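Local coordinates for sefir domain protein (Bacillus cereus F65185, PDB 5Y8E) that probably acts in signalling through SEFIR-SEFIR self-association, as a prokaryotic member of the family related to TIR domains, at residues Ile6-Ser11 and Glu17-Leu22; Ala23-Lys28 and Lys133-Leu138; Cys70-Thr75 and Thr84-Pro89; Lys96-Ile101 and Glu145-Pro150; Pro102-Leu105 and Glu111-Leu114. All coordinates share one frame; numbering follows the deposited sequence. Where two conformers were deposited one is given.

Contact 1: Ile6-Ser11 and Glu17-Leu22; sequences ISYSWS and EWVLDL
V19 sets its CG1 methyl on the face of the phenol ring of Y8, 3.7 Å from the centroid of that ring and only 3° off the ring normal. This is a CH-pi contact with the methyl over the middle of the face, so one branch of a small side chain meets all six ring carbons at nearly equal range. The second branch, CG2, lies over the same face but displaced toward the rim, 3.7 Å from Y8 CD2. A beta-branched residue suits the place, because its two methyls spread over one face from a short stem. Y8 sets CG between its own backbone N and carbonyl carbon (chi1 71°), which turns the ring so that this face is presented to V19 CG1. Its hydroxyl reaches past the contact to D37, whose carboxylate accepts from the phenol and from the indole NH of W10, so the far end of the ring is held as well as its face. I6 completes the patch: its CG2 touches V19 CG1 at 3.7 Å, the two aliphatic chains running past one another in opposite senses. All three residues are buried. The contact lies inside the beta-alpha-beta unit of strand 3-7, helix 13-29 and strand 33-35, with I6 and Y8 also packing on strand 60-65 and L22 leading on to helix 131-143.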
# COMPACT_ATOMS: atom_id res chain seq x y z
N ILE A 6 2.92 -4.60 -1.75
CA ILE A 6 1.52 -4.32 -1.48
C ILE A 6 1.17 -4.71 -0.05
O ILE A 6 1.20 -5.90 0.31
CB ILE A 6 0.58 -5.02 -2.49
CG1 ILE A 6 0.93 -4.61 -3.92
CG2 ILE A 6 -0.89 -4.72 -2.16
CD1 ILE A 6 0.03 -5.25 -5.00
N SER A 7 0.88 -3.71 0.76
CA SER A 7 0.45 -3.92 2.13
C SER A 7 -1.07 -3.91 2.16
O SER A 7 -1.70 -2.95 1.71
CB SER A 7 1.01 -2.82 3.04
OG SER A 7 0.59 -2.96 4.38
N TYR A 8 -1.67 -4.99 2.66
CA TYR A 8 -3.12 -5.10 2.67
C TYR A 8 -3.59 -6.04 3.76
O TYR A 8 -2.80 -6.78 4.34
CB TYR A 8 -3.67 -5.54 1.30
CG TYR A 8 -3.38 -6.99 0.92
CD1 TYR A 8 -2.09 -7.40 0.61
CD2 TYR A 8 -4.41 -7.92 0.83
CE1 TYR A 8 -1.82 -8.70 0.25
CE2 TYR A 8 -4.15 -9.24 0.46
CZ TYR A 8 -2.84 -9.61 0.18
OH TYR A 8 -2.55 -10.90 -0.18
N SER A 9 -4.88 -5.98 4.07
CA SER A 9 -5.45 -6.89 5.06
C SER A 9 -6.27 -7.95 4.33
O SER A 9 -6.84 -7.67 3.28
CB SER A 9 -6.35 -6.11 6.02
OG SER A 9 -6.97 -6.99 6.94
N TRP A 10 -6.33 -9.16 4.87
CA TRP A 10 -7.12 -10.22 4.25
C TRP A 10 -8.59 -10.09 4.68
O TRP A 10 -9.14 -10.97 5.34
CB TRP A 10 -6.57 -11.60 4.62
CG TRP A 10 -5.31 -11.99 3.87
CD1 TRP A 10 -4.40 -11.14 3.28
CD2 TRP A 10 -4.84 -13.32 3.62
NE1 TRP A 10 -3.38 -11.87 2.71
CE2 TRP A 10 -3.63 -13.21 2.90
CE3 TRP A 10 -5.31 -14.59 3.96
CZ2 TRP A 10 -2.90 -14.33 2.49
CZ3 TRP A 10 -4.58 -15.71 3.56
CH2 TRP A 10 -3.39 -15.57 2.83
N SER A 11 -9.22 -8.99 4.28
CA SER A 11 -10.56 -8.64 4.75
C SER A 11 -11.64 -9.64 4.34
O SER A 11 -12.59 -9.87 5.09
CB SER A 11 -10.93 -7.25 4.23
OG SER A 11 -9.90 -6.32 4.50
N GLU A 17 -8.78 -11.35 -3.74
CA GLU A 17 -8.76 -11.53 -5.20
C GLU A 17 -8.54 -10.20 -5.92
O GLU A 17 -7.83 -10.15 -6.93
CB GLU A 17 -10.05 -12.21 -5.70
CG GLU A 17 -10.01 -12.50 -7.21
CD GLU A 17 -11.28 -13.14 -7.75
OE1 GLU A 17 -12.29 -13.17 -7.02
OE2 GLU A 17 -11.26 -13.59 -8.91
N TRP A 18 -9.14 -9.13 -5.41
CA TRP A 18 -8.92 -7.81 -6.00
C TRP A 18 -7.44 -7.41 -5.91
O TRP A 18 -6.87 -6.90 -6.87
CB TRP A 18 -9.80 -6.75 -5.32
CG TRP A 18 -9.72 -5.38 -5.93
CD1 TRP A 18 -10.53 -4.86 -6.91
CD2 TRP A 18 -8.78 -4.35 -5.61
NE1 TRP A 18 -10.15 -3.57 -7.20
CE2 TRP A 18 -9.08 -3.23 -6.42
CE3 TRP A 18 -7.72 -4.25 -4.70
CZ2 TRP A 18 -8.35 -2.04 -6.35
CZ3 TRP A 18 -6.99 -3.08 -4.64
CH2 TRP A 18 -7.31 -1.98 -5.46
N VAL A 19 -6.82 -7.66 -4.76
CA VAL A 19 -5.41 -7.34 -4.59
C VAL A 19 -4.54 -8.22 -5.49
O VAL A 19 -3.60 -7.73 -6.12
CB VAL A 19 -4.99 -7.46 -3.11
CG1 VAL A 19 -3.47 -7.30 -2.96
CG2 VAL A 19 -5.71 -6.40 -2.26
N LEU A 20 -4.85 -9.51 -5.55
CA LEU A 20 -4.14 -10.43 -6.44
C LEU A 20 -4.25 -9.99 -7.91
O LEU A 20 -3.26 -10.00 -8.65
CB LEU A 20 -4.65 -11.86 -6.26
CG LEU A 20 -3.99 -12.93 -7.14
CD1 LEU A 20 -2.51 -13.07 -6.79
CD2 LEU A 20 -4.70 -14.27 -7.02
N ASP A 21 -5.46 -9.62 -8.33
CA ASP A 21 -5.67 -9.14 -9.70
C ASP A 21 -4.84 -7.89 -9.98
O ASP A 21 -4.28 -7.74 -11.06
CB ASP A 21 -7.16 -8.82 -9.95
CG ASP A 21 -8.03 -10.05 -10.04
OD1 ASP A 21 -7.51 -11.18 -10.17
OD2 ASP A 21 -9.27 -9.89 -9.99
N LEU A 22 -4.76 -7.01 -8.99
CA LEU A 22 -3.97 -5.78 -9.11
C LEU A 22 -2.48 -6.09 -9.23
O LEU A 22 -1.78 -5.52 -10.06
CB LEU A 22 -4.21 -4.85 -7.92
CG LEU A 22 -3.51 -3.49 -8.06
CD1 LEU A 22 -4.14 -2.71 -9.22
CD2 LEU A 22 -3.59 -2.72 -6.77

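Contact 2: Ala23-Lys28 and Lys133-Leu138; sequences ANKLMK and KSYKEL
K25 and Y135 make the polar-aromatic half of this helix-helix contact. The lysine chain, extended beyond CG, runs over one face of the tyrosine ring, and CE sits 3.6 Å from the ring centroid, only 5° off the normal: a CH-pi contact over the centre. NZ goes a little further, toward the CG side of the ring, and makes a cation-pi interaction at 4.0 Å from the Y135 centroid. Lysine fits here because its methylenes can cover the aromatic face while the charged end stays near the partly exposed margin. Each of the two side chains reaches toward the other's helix, and Y135 achieves this with CG anti to its backbone N (chi1 -176°).

The apolar half belongs to L26, which meets the hydroxyl end of the ring. Its CD2 lies 3.9 Å from Y135 CE1, and the same methyl is 4.2 Å from L138 CD2, so that one branch touches both tyrosine and leucine. The phenol oxygen of Y135 in turn packs on the backbone of helix 13-29, at 3.3 Å from L26 CA.

As for polar bonding, the hydroxyl of Y135 is hydrogen-bonded to S30 OG, just past the end of that helix, which gives a buried polar group a partner.

The short axes approach to 12.1 Å and cross at -62°, a wide separation bridged by long side chains. Such packing joins two helices of an alpha/beta domain built round a largely parallel sheet, here the first and last helices of the chain, 13-29 and 131-143.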
# COMPACT_ATOMS: atom_id res chain seq x y z
N ALA A 23 -2.00 -7.01 -8.42
CA ALA A 23 -0.62 -7.42 -8.47
C ALA A 23 -0.22 -7.96 -9.86
O ALA A 23 0.76 -7.63 -10.43
CB ALA A 23 -0.36 -8.45 -7.41
N ASN A 24 -1.10 -8.80 -10.38
CA ASN A 24 -0.84 -9.40 -11.67
C ASN A 24 -0.84 -8.33 -12.73
O ASN A 24 -0.04 -8.32 -13.58
CB ASN A 24 -1.83 -10.50 -12.00
CG ASN A 24 -1.39 -11.84 -11.46
OD1 ASN A 24 -0.38 -12.33 -11.79
ND2 ASN A 24 -2.14 -12.38 -10.61
N LYS A 25 -1.78 -7.44 -12.63
CA LYS A 25 -1.95 -6.39 -13.62
C LYS A 25 -0.71 -5.48 -13.68
O LYS A 25 -0.22 -5.15 -14.70
CB LYS A 25 -3.20 -5.60 -13.34
CG LYS A 25 -3.53 -4.56 -14.40
CD LYS A 25 -4.87 -3.92 -14.20
CE LYS A 25 -5.24 -2.92 -15.24
NZ LYS A 25 -6.46 -2.16 -14.94
N LEU A 26 -0.26 -5.11 -12.49
CA LEU A 26 0.92 -4.27 -12.38
C LEU A 26 2.15 -4.90 -13.04
O LEU A 26 2.89 -4.22 -13.66
CB LEU A 26 1.24 -3.95 -10.92
CG LEU A 26 0.34 -2.97 -10.20
CD1 LEU A 26 0.53 -2.99 -8.69
CD2 LEU A 26 0.46 -1.62 -10.75
N MET A 27 2.31 -6.18 -12.86
CA MET A 27 3.47 -6.85 -13.44
C MET A 27 3.27 -7.01 -14.97
O MET A 27 4.18 -6.87 -15.72
CB MET A 27 3.75 -8.19 -12.77
CG MET A 27 4.28 -8.04 -11.35
SD MET A 27 5.23 -9.50 -10.76
CE MET A 27 6.51 -9.47 -11.91
N LYS A 28 2.06 -7.28 -15.37
CA LYS A 28 1.77 -7.53 -16.79
C LYS A 28 1.81 -6.26 -17.62
O LYS A 28 2.31 -6.26 -18.71
CB LYS A 28 0.44 -8.27 -16.98
CG LYS A 28 -0.01 -8.36 -18.40
CD LYS A 28 -0.87 -9.57 -18.72
CE LYS A 28 -1.54 -9.45 -20.12
NZ LYS A 28 -2.78 -10.25 -20.22
N LYS A 133 -8.86 5.17 -15.40
CA LYS A 133 -8.30 6.44 -14.91
C LYS A 133 -7.56 6.25 -13.59
O LYS A 133 -6.45 6.77 -13.42
CB LYS A 133 -9.40 7.48 -14.76
CG LYS A 133 -8.91 8.85 -14.32
CD LYS A 133 -10.02 9.89 -14.46
CE LYS A 133 -9.61 11.24 -13.89
NZ LYS A 133 -9.49 11.19 -12.41
N SER A 134 -8.17 5.52 -12.67
CA SER A 134 -7.54 5.22 -11.39
C SER A 134 -6.25 4.43 -11.57
O SER A 134 -5.24 4.73 -10.92
CB SER A 134 -8.52 4.46 -10.49
OG SER A 134 -9.63 5.28 -10.15
N TYR A 135 -6.27 3.44 -12.45
CA TYR A 135 -5.09 2.60 -12.66
C TYR A 135 -3.97 3.40 -13.32
O TYR A 135 -2.79 3.25 -12.96
CB TYR A 135 -5.42 1.36 -13.50
CG TYR A 135 -4.23 0.44 -13.63
CD1 TYR A 135 -3.96 -0.51 -12.65
CD2 TYR A 135 -3.37 0.54 -14.71
CE1 TYR A 135 -2.85 -1.34 -12.75
CE2 TYR A 135 -2.26 -0.28 -14.82
CZ TYR A 135 -2.01 -1.22 -13.84
OH TYR A 135 -0.91 -2.05 -13.94
N LYS A 136 -4.33 4.24 -14.27
CA LYS A 136 -3.37 5.10 -14.94
C LYS A 136 -2.66 5.99 -13.93
O LYS A 136 -1.44 6.19 -14.00
CB LYS A 136 -4.07 5.96 -16.00
CG LYS A 136 -3.16 6.91 -16.77
CD LYS A 136 -3.99 7.71 -17.77
CE LYS A 136 -3.15 8.69 -18.56
NZ LYS A 136 -2.57 9.76 -17.69
N GLU A 137 -3.42 6.53 -12.97
CA GLU A 137 -2.82 7.40 -11.96
C GLU A 137 -1.94 6.61 -11.00
O GLU A 137 -0.87 7.08 -10.60
CB GLU A 137 -3.88 8.19 -11.20
CG GLU A 137 -3.33 9.06 -10.07
CD GLU A 137 -2.47 10.24 -10.53
OE1 GLU A 137 -2.26 10.42 -11.75
OE2 GLU A 137 -2.01 11.00 -9.65
N LEU A 138 -2.37 5.40 -10.64
CA LEU A 138 -1.55 4.53 -9.79
C LEU A 138 -0.21 4.25 -10.46
O LEU A 138 0.85 4.32 -9.82
CB LEU A 138 -2.27 3.21 -9.50
CG LEU A 138 -1.45 2.12 -8.80
CD1 LEU A 138 -0.96 2.58 -7.42
CD2 LEU A 138 -2.28 0.85 -8.67

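Contact 3: Cys70-Thr75 and Thr84-Pro89; sequences CEKANT and TMIITP
The C-terminal half of helix 67-75 packs here against the irregular segment that leads into helix 89-93, and I86 is the residue that bridges them. Its two branches take different partners. CG2 touches A73 CB at 3.5 Å, while CD1 reaches along the helix to K72, coming to 3.3 Å from its CB, a tight approach for two carbons, and also lying against CD. The isoleucine places CG1 anti to its carbonyl carbon (chi1 -66°) and CG2 anti to its backbone N, which spreads the two arms over consecutive helix residues. Alanine is suited to the spot because its short side chain lets the two backbones come within 6.0 Å, measured from A73 CA to I86 CA. K72 contributes the aliphatic base of its chain, crossing I86 at about a right angle, and carries its amine away toward the exposed side.

Water links the main chains as well: a single molecule donates to A73 O at 2.9 Å and to I87 O at 2.7 Å, bridging one carbonyl oxygen from each segment. At the helix end T75 OG1 donates to E71 O at 2.8 Å, folding its hydroxyl back on the preceding turn. Y69 OH bonds to I87 N, adding a second tie from the same helix. Near the end of the segment T88 is the N-cap of helix 89-93: threonine is a common N-cap, its OG1 here accepting from I91 N, and P89 suits the first helical position, where no N-H is needed.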
# COMPACT_ATOMS: atom_id res chain seq x y z
N CYS A 70 -7.99 0.17 7.66
CA CYS A 70 -7.95 1.44 8.38
C CYS A 70 -8.37 1.28 9.84
O CYS A 70 -7.74 1.83 10.75
CB CYS A 70 -8.87 2.45 7.68
SG CYS A 70 -8.86 4.14 8.34
N GLU A 71 -9.45 0.54 10.06
CA GLU A 71 -9.96 0.37 11.41
C GLU A 71 -8.99 -0.43 12.29
O GLU A 71 -8.82 -0.13 13.47
CB GLU A 71 -11.36 -0.26 11.39
CG GLU A 71 -12.38 0.61 10.66
CD GLU A 71 -13.82 0.30 11.04
OE1 GLU A 71 -14.15 -0.89 11.27
OE2 GLU A 71 -14.63 1.25 11.10
N LYS A 72 -8.32 -1.41 11.70
CA LYS A 72 -7.33 -2.21 12.42
C LYS A 72 -6.05 -1.42 12.64
O LYS A 72 -5.41 -1.52 13.69
CB LYS A 72 -7.05 -3.50 11.66
CG LYS A 72 -8.16 -4.56 11.75
CD LYS A 72 -8.09 -5.53 10.57
CE LYS A 72 -8.78 -6.86 10.86
NZ LYS A 72 -7.89 -7.80 11.59
N ALA A 73 -5.68 -0.62 11.65
CA ALA A 73 -4.51 0.25 11.75
C ALA A 73 -4.72 1.26 12.86
O ALA A 73 -3.78 1.63 13.58
CB ALA A 73 -4.25 0.95 10.44
N ASN A 74 -5.96 1.72 13.00
CA ASN A 74 -6.30 2.69 14.03
C ASN A 74 -6.43 2.10 15.43
O ASN A 74 -6.16 2.78 16.42
CB ASN A 74 -7.60 3.42 13.65
CG ASN A 74 -7.41 4.39 12.50
OD1 ASN A 74 -6.29 4.83 12.21
ND2 ASN A 74 -8.51 4.75 11.84
N THR A 75 -6.83 0.84 15.52
CA THR A 75 -7.15 0.23 16.82
C THR A 75 -6.02 -0.60 17.44
O THR A 75 -5.65 -0.38 18.59
CB THR A 75 -8.43 -0.62 16.73
OG1 THR A 75 -9.48 0.15 16.14
CG2 THR A 75 -8.86 -1.08 18.12
N THR A 84 0.81 -9.59 12.81
CA THR A 84 0.32 -8.31 12.36
C THR A 84 0.74 -8.03 10.87
O THR A 84 1.88 -8.16 10.53
CB THR A 84 0.84 -7.24 13.33
OG1 THR A 84 0.34 -7.49 14.64
CG2 THR A 84 0.47 -5.86 12.90
N MET A 85 -0.21 -7.66 10.02
CA MET A 85 0.09 -7.40 8.63
C MET A 85 -0.28 -5.96 8.18
O MET A 85 -0.23 -5.64 7.04
CB MET A 85 -0.56 -8.43 7.71
CG MET A 85 -2.02 -8.26 7.50
SD MET A 85 -2.84 -9.84 6.84
CE MET A 85 -1.87 -10.11 5.46
N ILE A 86 -0.63 -5.11 9.14
CA ILE A 86 -1.09 -3.78 8.90
C ILE A 86 -0.00 -2.78 9.40
O ILE A 86 0.48 -2.90 10.46
CB ILE A 86 -2.45 -3.57 9.65
CG1 ILE A 86 -3.49 -4.48 8.97
CG2 ILE A 86 -2.86 -2.21 9.65
CD1 ILE A 86 -4.77 -4.49 9.54
N ILE A 87 0.32 -1.82 8.57
CA ILE A 87 1.33 -0.85 8.89
C ILE A 87 1.04 -0.18 10.24
O ILE A 87 -0.02 0.28 10.48
CB ILE A 87 1.46 0.17 7.76
CG1 ILE A 87 2.11 -0.47 6.55
CG2 ILE A 87 2.30 1.31 8.15
CD1 ILE A 87 2.03 0.37 5.36
N THR A 88 2.09 -0.09 11.05
CA THR A 88 2.02 0.58 12.36
C THR A 88 2.61 2.00 12.35
O THR A 88 3.42 2.30 11.55
CB THR A 88 2.88 -0.21 13.41
OG1 THR A 88 4.20 -0.24 12.96
CG2 THR A 88 2.39 -1.62 13.55
N PRO A 89 2.26 2.83 13.35
CA PRO A 89 2.86 4.16 13.41
C PRO A 89 4.38 4.08 13.41
O PRO A 89 5.03 4.88 12.73
CB PRO A 89 2.37 4.69 14.76
CG PRO A 89 1.04 4.03 14.94
CD PRO A 89 1.21 2.65 14.37
O HOH W 1 -1.28 0.24 12.90

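Contact 4: Lys96-Ile101 and Glu145-Pro150; sequences KQEKFI and EPLLKP
E98 and L147 supply the closest apolar touch of this surface contact, with E98 CG 3.6 Å from L147 CD1. One leucine methyl thus rests against the bent glutamate chain, meeting CB, CG and the carboxylate carbon in turn. The bend lies at chi2 (77°), which curls the carboxylate back alongside the methyl, OE1 standing 3.8 Å from L147 CD1. Glutamate serves here through its methylenes, and since the residue is exposed its acidic end can remain near solvent.

P146 adds a second aliphatic surface, its ring carbon CG lying 3.9 Å from E98 CB and almost as near to E98 CG. K96 meets the other leucine methyl more loosely, its CD 4.3 Å from L147 CD2, so the leucine is met by the alkyl parts of two charged residues.

Backbone bonds shape each partner separately. K99 N donates to K96 O and F100 N to Q97 O, giving the short 3-10 turn on which E98 sits, its CB directed toward the other segment. In that other segment L148 N donates to E145 O at 3.0 Å, closing a type I beta turn whose two central residues are P146 and L147; proline, with its fixed phi, suits the first of these positions.

The contact is plain surface packing: a beta turn following helix 131-143 leans on the 3-10 turn that leads into strand 100-108 of the central sheet.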
# COMPACT_ATOMS: atom_id res chain seq x y z
N LYS A 96 10.64 6.61 4.78
CA LYS A 96 10.46 7.84 4.02
C LYS A 96 9.03 7.91 3.49
O LYS A 96 8.54 6.95 2.90
CB LYS A 96 11.45 7.92 2.86
CG LYS A 96 12.89 8.11 3.30
CD LYS A 96 13.79 8.38 2.09
CE LYS A 96 15.21 8.74 2.50
NZ LYS A 96 15.81 7.72 3.40
N GLN A 97 8.38 9.05 3.72
CA GLN A 97 6.96 9.23 3.37
C GLN A 97 6.71 8.96 1.90
O GLN A 97 5.68 8.39 1.53
CB GLN A 97 6.52 10.67 3.66
CG GLN A 97 6.65 11.11 5.10
CD GLN A 97 6.07 12.49 5.33
OE1 GLN A 97 4.94 12.78 4.94
NE2 GLN A 97 6.85 13.37 5.97
N GLU A 98 7.67 9.38 1.08
CA GLU A 98 7.57 9.28 -0.36
C GLU A 98 7.43 7.85 -0.86
O GLU A 98 7.03 7.62 -2.00
CB GLU A 98 8.77 9.97 -1.02
CG GLU A 98 8.80 11.49 -0.85
CD GLU A 98 9.26 11.96 0.53
OE1 GLU A 98 9.72 11.13 1.35
OE2 GLU A 98 9.16 13.17 0.79
N LYS A 99 7.75 6.87 -0.02
CA LYS A 99 7.58 5.47 -0.42
C LYS A 99 6.12 5.06 -0.52
O LYS A 99 5.78 4.20 -1.33
CB LYS A 99 8.28 4.51 0.54
CG LYS A 99 9.76 4.30 0.27
CD LYS A 99 10.20 2.92 0.76
CE LYS A 99 11.69 2.82 0.77
NZ LYS A 99 12.16 1.46 1.13
N PHE A 100 5.26 5.65 0.30
CA PHE A 100 3.89 5.16 0.42
C PHE A 100 2.95 5.73 -0.63
O PHE A 100 2.95 6.94 -0.88
CB PHE A 100 3.33 5.43 1.82
CG PHE A 100 4.09 4.75 2.92
CD1 PHE A 100 3.96 3.38 3.13
CD2 PHE A 100 4.94 5.48 3.75
CE1 PHE A 100 4.67 2.74 4.14
CE2 PHE A 100 5.65 4.86 4.76
CZ PHE A 100 5.51 3.49 4.97
N ILE A 101 2.16 4.85 -1.24
CA ILE A 101 1.05 5.24 -2.11
C ILE A 101 -0.22 4.62 -1.55
O ILE A 101 -0.56 3.46 -1.84
CB ILE A 101 1.25 4.78 -3.56
CG1 ILE A 101 2.57 5.31 -4.12
CG2 ILE A 101 0.07 5.22 -4.45
CD1 ILE A 101 2.92 4.74 -5.50
N GLU A 145 9.41 9.68 -9.25
CA GLU A 145 10.48 9.68 -8.26
C GLU A 145 10.56 11.04 -7.58
O GLU A 145 11.38 11.88 -7.95
CB GLU A 145 11.82 9.33 -8.91
CG GLU A 145 11.86 7.93 -9.51
CD GLU A 145 13.26 7.51 -9.92
OE1 GLU A 145 14.14 7.47 -9.04
OE2 GLU A 145 13.47 7.22 -11.11
N PRO A 146 9.69 11.26 -6.58
CA PRO A 146 9.55 12.57 -5.91
C PRO A 146 10.78 12.94 -5.09
O PRO A 146 10.97 14.11 -4.77
CB PRO A 146 8.33 12.37 -5.00
CG PRO A 146 8.22 10.91 -4.80
CD PRO A 146 8.72 10.28 -6.07
N LEU A 147 11.61 11.95 -4.75
CA LEU A 147 12.88 12.22 -4.06
C LEU A 147 13.84 13.00 -4.95
O LEU A 147 14.77 13.66 -4.46
CB LEU A 147 13.53 10.90 -3.63
CG LEU A 147 13.42 10.43 -2.17
CD1 LEU A 147 12.33 11.18 -1.40
CD2 LEU A 147 13.22 8.91 -2.10
N LEU A 148 13.62 12.93 -6.26
CA LEU A 148 14.49 13.56 -7.25
C LEU A 148 13.88 14.84 -7.82
O LEU A 148 12.96 14.78 -8.64
CB LEU A 148 14.77 12.60 -8.41
CG LEU A 148 15.30 11.19 -8.15
CD1 LEU A 148 15.52 10.44 -9.46
CD2 LEU A 148 16.58 11.23 -7.34
N LYS A 149 14.40 15.99 -7.40
CA LYS A 149 14.01 17.26 -8.02
C LYS A 149 15.17 17.79 -8.86
O LYS A 149 16.32 17.73 -8.43
CB LYS A 149 13.61 18.27 -6.97
N PRO A 150 14.86 18.31 -10.05
CA PRO A 150 15.88 18.94 -10.90
C PRO A 150 16.53 20.08 -10.15
O PRO A 150 15.84 20.73 -9.36
CB PRO A 150 15.06 19.48 -12.07
CG PRO A 150 13.87 18.58 -12.14
CD PRO A 150 13.54 18.29 -10.70

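Contact 5: Pro102-Leu105 and Glu111-Leu114; sequences PISL and EYFL
Y112 comes first along the second segment to meet strand 100-108, and it does so through the base of its side chain: CB lies 3.4 Å from S104 OG in the serine conformer described here, with S104 CB close by. The phenol ring extends onward from this point and is largely exposed, which a tyrosine tolerates because its hydroxyl can face water.

F113 follows, and its backbone N donates to S104 OG of that conformer at 2.9 Å in a weak bond, the N-H...O angle being only 127°. The serine hydroxyl reaches across because OG stands anti to the backbone N (chi1 -173°). It also bonds to G106 O further along its own strand, and a short polar side chain suits this buried place beside the main chain of F113. These residues belong to a beta hairpin, strand 100-108 pairing antiparallel with the short strand 111-112, while residues 102-104 bond to the parallel neighbours 60-65 and 124-125. The ring of F113 turns an edge to the chain: L105 O lies near the ring plane, 3.2 Å from CD2, where the carbonyl oxygen meets the slightly positive rim of hydrogens.

L114 ends the segment with an apolar touch, its CD1, in one of two conformers, packing 3.6 Å from P102 CB and also near CG of the same ring. Both side chains are buried, and the rigid pyrrolidine offers the leucine methyl a compact aliphatic surface, which it crosses at a slant.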
# COMPACT_ATOMS: atom_id res chain seq x y z
N PRO A 102 -0.94 5.38 -0.72
CA PRO A 102 -2.19 4.86 -0.16
C PRO A 102 -3.27 4.86 -1.22
O PRO A 102 -3.41 5.85 -1.94
CB PRO A 102 -2.52 5.89 0.94
CG PRO A 102 -1.21 6.59 1.23
CD PRO A 102 -0.55 6.66 -0.11
N ILE A 103 -4.01 3.76 -1.33
CA ILE A 103 -5.15 3.68 -2.23
C ILE A 103 -6.40 3.49 -1.38
O ILE A 103 -6.54 2.46 -0.70
CB ILE A 103 -5.02 2.49 -3.20
CG1 ILE A 103 -3.69 2.54 -3.96
CG2 ILE A 103 -6.20 2.47 -4.19
CD1 ILE A 103 -3.42 1.28 -4.81
N SER A 104 -7.29 4.47 -1.39
CA SER A 104 -8.52 4.40 -0.60
C SER A 104 -9.63 3.71 -1.38
O SER A 104 -10.01 4.14 -2.48
CB SER A 104 -8.98 5.79 -0.16
OG SER A 104 -10.08 5.71 0.73
N LEU A 105 -10.14 2.62 -0.82
CA LEU A 105 -11.23 1.89 -1.44
C LEU A 105 -12.51 2.32 -0.76
O LEU A 105 -12.92 1.75 0.25
CB LEU A 105 -11.03 0.38 -1.29
CG LEU A 105 -9.72 -0.17 -1.84
CD1 LEU A 105 -9.72 -1.69 -1.82
CD2 LEU A 105 -9.48 0.35 -3.25
N GLU A 111 -14.60 11.39 3.84
CA GLU A 111 -13.14 11.28 3.83
C GLU A 111 -12.66 9.90 3.44
O GLU A 111 -13.32 8.90 3.70
CB GLU A 111 -12.56 11.64 5.19
CG GLU A 111 -12.89 13.04 5.65
CD GLU A 111 -13.31 13.08 7.09
OE1 GLU A 111 -12.58 12.52 7.94
OE2 GLU A 111 -14.38 13.66 7.39
N TYR A 112 -11.47 9.87 2.84
CA TYR A 112 -10.81 8.62 2.47
C TYR A 112 -10.49 7.74 3.66
O TYR A 112 -10.18 8.23 4.75
CB TYR A 112 -9.52 8.92 1.71
CG TYR A 112 -9.74 9.47 0.32
CD1 TYR A 112 -10.83 9.08 -0.43
CD2 TYR A 112 -8.85 10.39 -0.23
CE1 TYR A 112 -11.04 9.58 -1.69
CE2 TYR A 112 -9.04 10.89 -1.49
CZ TYR A 112 -10.15 10.48 -2.22
OH TYR A 112 -10.37 10.98 -3.48
N PHE A 113 -10.58 6.44 3.45
CA PHE A 113 -10.06 5.48 4.41
C PHE A 113 -8.55 5.64 4.40
O PHE A 113 -7.88 5.27 3.44
CB PHE A 113 -10.47 4.06 4.04
CG PHE A 113 -11.95 3.81 4.16
CD1 PHE A 113 -12.62 4.11 5.34
CD2 PHE A 113 -12.67 3.29 3.10
CE1 PHE A 113 -13.98 3.89 5.45
CE2 PHE A 113 -14.02 3.07 3.20
CZ PHE A 113 -14.68 3.37 4.38
N LEU A 114 -8.06 6.26 5.46
CA LEU A 114 -6.64 6.48 5.66
C LEU A 114 -6.41 6.32 7.15
O LEU A 114 -7.18 6.86 7.95
CB LEU A 114 -6.26 7.90 5.22
CG LEU A 114 -4.87 8.18 4.64
CD1 LEU A 114 -4.58 7.21 3.52
CD2 LEU A 114 -4.79 9.60 4.14

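Overall arrangement
From the N terminus, contact 1 closes first, a short loop joining strand 3-7 to helix 13-29. That same helix then opens contact 2, whose long loop ends at helix 131-143 and encloses both contact 3 and contact 5. Contact 3 ties helix 67-75 to the segment before helix 89-93, where M85 and I87 also touch residues of contact 1. Contact 4 opens next and crosses contact 2, since its second segment lies beyond helix 131-143; contact 5, a hairpin on strand 100-108, nests within it. L138 of contact 2 packs on I101 and I103, bringing the last helix onto the central sheet, while I87 of contact 3 packs on F100 of contact 4.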